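Local coordinates for esterase (Rhizomucor miehei CAU432, PDB 4WY8), which hydrolyses carboxylic esters as a carboxylesterase of the alpha/beta hydrolase fold, from a thermophilic fungus, at residues R102-L107 against V115-Y120. Sequence-based numbering, arbitrary orientation.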
loop_
_atom_site.group_PDB
_atom_site.type_symbol
_atom_site.label_atom_id
_atom_site.label_comp_id
_atom_site.label_asym_id
_atom_site.label_seq_id
_atom_site.Cartn_x
_atom_site.Cartn_y
_atom_site.Cartn_z
ATOM N N ARG A 102 17.540 -11.396 3.927
ATOM C CA ARG A 102 17.400 -10.187 3.121
ATOM C C ARG A 102 16.264 -9.302 3.675
ATOM O O ARG A 102 16.452 -8.119 4.000
ATOM C CB ARG A 102 17.154 -10.584 1.654
ATOM C CG ARG A 102 16.770 -9.429 0.725
ATOM C CD ARG A 102 17.935 -8.536 0.397
ATOM N NE ARG A 102 18.964 -9.299 -0.319
ATOM C CZ ARG A 102 20.073 -8.774 -0.833
ATOM N NH1 ARG A 102 20.311 -7.474 -0.736
ATOM N NH2 ARG A 102 20.935 -9.552 -1.458
ATOM N N THR A 103 15.089 -9.910 3.808
ATOM C CA THR A 103 13.915 -9.216 4.303
ATOM C C THR A 103 14.149 -8.583 5.682
ATOM O O THR A 103 13.833 -7.405 5.911
ATOM C CB THR A 103 12.737 -10.195 4.386
ATOM O OG1 THR A 103 12.465 -10.711 3.070
ATOM C CG2 THR A 103 11.508 -9.495 4.952
ATOM N N VAL A 104 14.726 -9.371 6.585
ATOM C CA VAL A 104 14.957 -8.955 7.960
ATOM C C VAL A 104 16.006 -7.839 8.068
ATOM O O VAL A 104 15.795 -6.840 8.762
ATOM C CB VAL A 104 15.375 -10.179 8.822
ATOM C CG1 VAL A 104 16.002 -9.725 10.126
ATOM C CG2 VAL A 104 14.151 -11.094 9.090
ATOM N N TYR A 105 17.116 -7.967 7.351
ATOM C CA TYR A 105 18.141 -6.915 7.396
ATOM C C TYR A 105 17.583 -5.611 6.841
ATOM O O TYR A 105 17.779 -4.525 7.458
ATOM C CB TYR A 105 19.404 -7.311 6.619
ATOM C CG TYR A 105 20.305 -8.325 7.304
ATOM C CD1 TYR A 105 19.810 -9.196 8.270
ATOM C CD2 TYR A 105 21.662 -8.423 6.962
ATOM C CE1 TYR A 105 20.647 -10.143 8.887
ATOM C CE2 TYR A 105 22.509 -9.363 7.572
ATOM C CZ TYR A 105 21.990 -10.218 8.532
ATOM O OH TYR A 105 22.805 -11.155 9.145
ATOM N N GLU A 106 16.853 -5.708 5.717
ATOM C CA GLU A 106 16.246 -4.487 5.134
ATOM C C GLU A 106 15.224 -3.826 6.070
ATOM O O GLU A 106 15.203 -2.615 6.231
ATOM C CB GLU A 106 15.572 -4.807 3.791
ATOM C CG GLU A 106 16.538 -5.010 2.621
ATOM C CD GLU A 106 17.288 -3.738 2.186
ATOM O OE1 GLU A 106 16.860 -2.602 2.519
ATOM O OE2 GLU A 106 18.312 -3.883 1.476
ATOM N N LEU A 107 14.356 -4.632 6.661
ATOM C CA LEU A 107 13.365 -4.124 7.603
ATOM C C LEU A 107 14.059 -3.453 8.797
ATOM O O LEU A 107 13.688 -2.375 9.244
ATOM C CB LEU A 107 12.475 -5.277 8.069
ATOM C CG LEU A 107 11.322 -4.937 9.017
ATOM C CD1 LEU A 107 10.309 -3.915 8.413
ATOM C CD2 LEU A 107 10.627 -6.225 9.467
ATOM N N VAL A 115 14.799 -6.032 15.146
ATOM C CA VAL A 115 13.957 -7.124 14.691
ATOM C C VAL A 115 14.313 -8.374 15.491
ATOM O O VAL A 115 15.470 -8.820 15.542
ATOM C CB VAL A 115 14.087 -7.372 13.184
ATOM C CG1 VAL A 115 13.192 -8.482 12.780
ATOM C CG2 VAL A 115 13.693 -6.109 12.418
ATOM N N ILE A 116 13.307 -8.905 16.167
ATOM C CA ILE A 116 13.474 -10.076 16.998
ATOM C C ILE A 116 12.881 -11.285 16.282
ATOM O O ILE A 116 11.668 -11.486 16.232
ATOM C CB ILE A 116 12.831 -9.841 18.366
ATOM C CG1 ILE A 116 13.504 -8.616 19.016
ATOM C CG2 ILE A 116 12.989 -11.052 19.248
ATOM C CD1 ILE A 116 12.745 -8.044 20.173
ATOM N N PHE A 117 13.786 -12.058 15.699
ATOM C CA PHE A 117 13.482 -13.198 14.864
ATOM C C PHE A 117 13.374 -14.471 15.707
ATOM O O PHE A 117 14.343 -14.930 16.290
ATOM C CB PHE A 117 14.588 -13.335 13.796
ATOM C CG PHE A 117 14.261 -14.288 12.676
ATOM C CD1 PHE A 117 14.624 -15.626 12.753
ATOM C CD2 PHE A 117 13.604 -13.833 11.533
ATOM C CE1 PHE A 117 14.331 -16.507 11.706
ATOM C CE2 PHE A 117 13.292 -14.700 10.503
ATOM C CZ PHE A 117 13.663 -16.039 10.584
ATOM N N VAL A 118 12.194 -15.055 15.764
ATOM C CA VAL A 118 12.015 -16.240 16.560
ATOM C C VAL A 118 12.338 -17.469 15.730
ATOM O O VAL A 118 11.695 -17.707 14.696
ATOM C CB VAL A 118 10.576 -16.338 17.083
ATOM C CG1 VAL A 118 10.417 -17.593 17.919
ATOM C CG2 VAL A 118 10.235 -15.079 17.874
ATOM N N ASN A 119 13.366 -18.217 16.132
ATOM C CA ASN A 119 13.661 -19.466 15.449
ATOM C C ASN A 119 12.791 -20.578 16.009
ATOM O O ASN A 119 13.276 -21.445 16.719
ATOM C CB ASN A 119 15.143 -19.821 15.585
ATOM C CG ASN A 119 16.040 -18.740 15.041
ATOM O OD1 ASN A 119 16.321 -18.699 13.841
ATOM N ND2 ASN A 119 16.472 -17.829 15.910
ATOM N N TYR A 120 11.512 -20.593 15.641
ATOM C CA TYR A 120 10.588 -21.559 16.242
ATOM C C TYR A 120 10.787 -22.981 15.698
ATOM O O TYR A 120 11.478 -23.180 14.686
ATOM C CB TYR A 120 9.136 -21.092 16.060
ATOM C CG TYR A 120 8.671 -20.892 14.628
ATOM C CD1 TYR A 120 8.199 -21.961 13.873
ATOM C CD2 TYR A 120 8.684 -19.630 14.046
ATOM C CE1 TYR A 120 7.771 -21.782 12.576
ATOM C CE2 TYR A 120 8.253 -19.438 12.741
ATOM C CZ TYR A 120 7.802 -20.515 12.016
ATOM O OH TYR A 120 7.366 -20.329 10.724
#
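Leu107, which reaches across to Val115, is fixed on its helix by the bond from Leu107 N to Thr103 O, 2.9 Å long; no hydrogen bond spans the contact itself. Helix and strand run nearly antiparallel, at 158°, with their axes 9.5 Å apart, a gap filled by aliphatic and aromatic carbon. Val104 does most of the work from the helix side, sending one methyl to each of two partners. Its CG1 lies anti to the backbone N (chi1 164°) and meets Val115 CG1 at 4.1 Å, while its CG2 approaches the Phe117 ring obliquely, 3.7 Å from CD2. One turn further on, the longer Leu107 extends CD2 to within 4.3 Å of Val115 CG2, so the two methyls of Val115 are divided between two helix residues. Beta-branched valine suits the strand, where it is compact enough to let the helix settle close; Phe117, two residues on, presents a broad apolar ring that Val104 can touch with one methyl. That ring is bordered by Asn119 OD1, in its plane and 3.7 Å from Phe117 CD1, and meets the His88 ring with the two planes only about 10° apart. Around this apolar seam, polar groups find partners of their own: Thr103 OG1 bonds Phe294 O, and Asn119 ND2 is shared between Glu67 O and Thr69 OG1 of strand 65-73. Ile116 points away from the helix, and both it and Val118 pack on helix 130-143, so the strand is covered by helices on both faces. Strand 83-87, helix 101-111 and strand 114-118 thus form a beta-alpha-beta crossover between neighbouring parallel strands, the repeating architecture of the alpha/beta hydrolase fold.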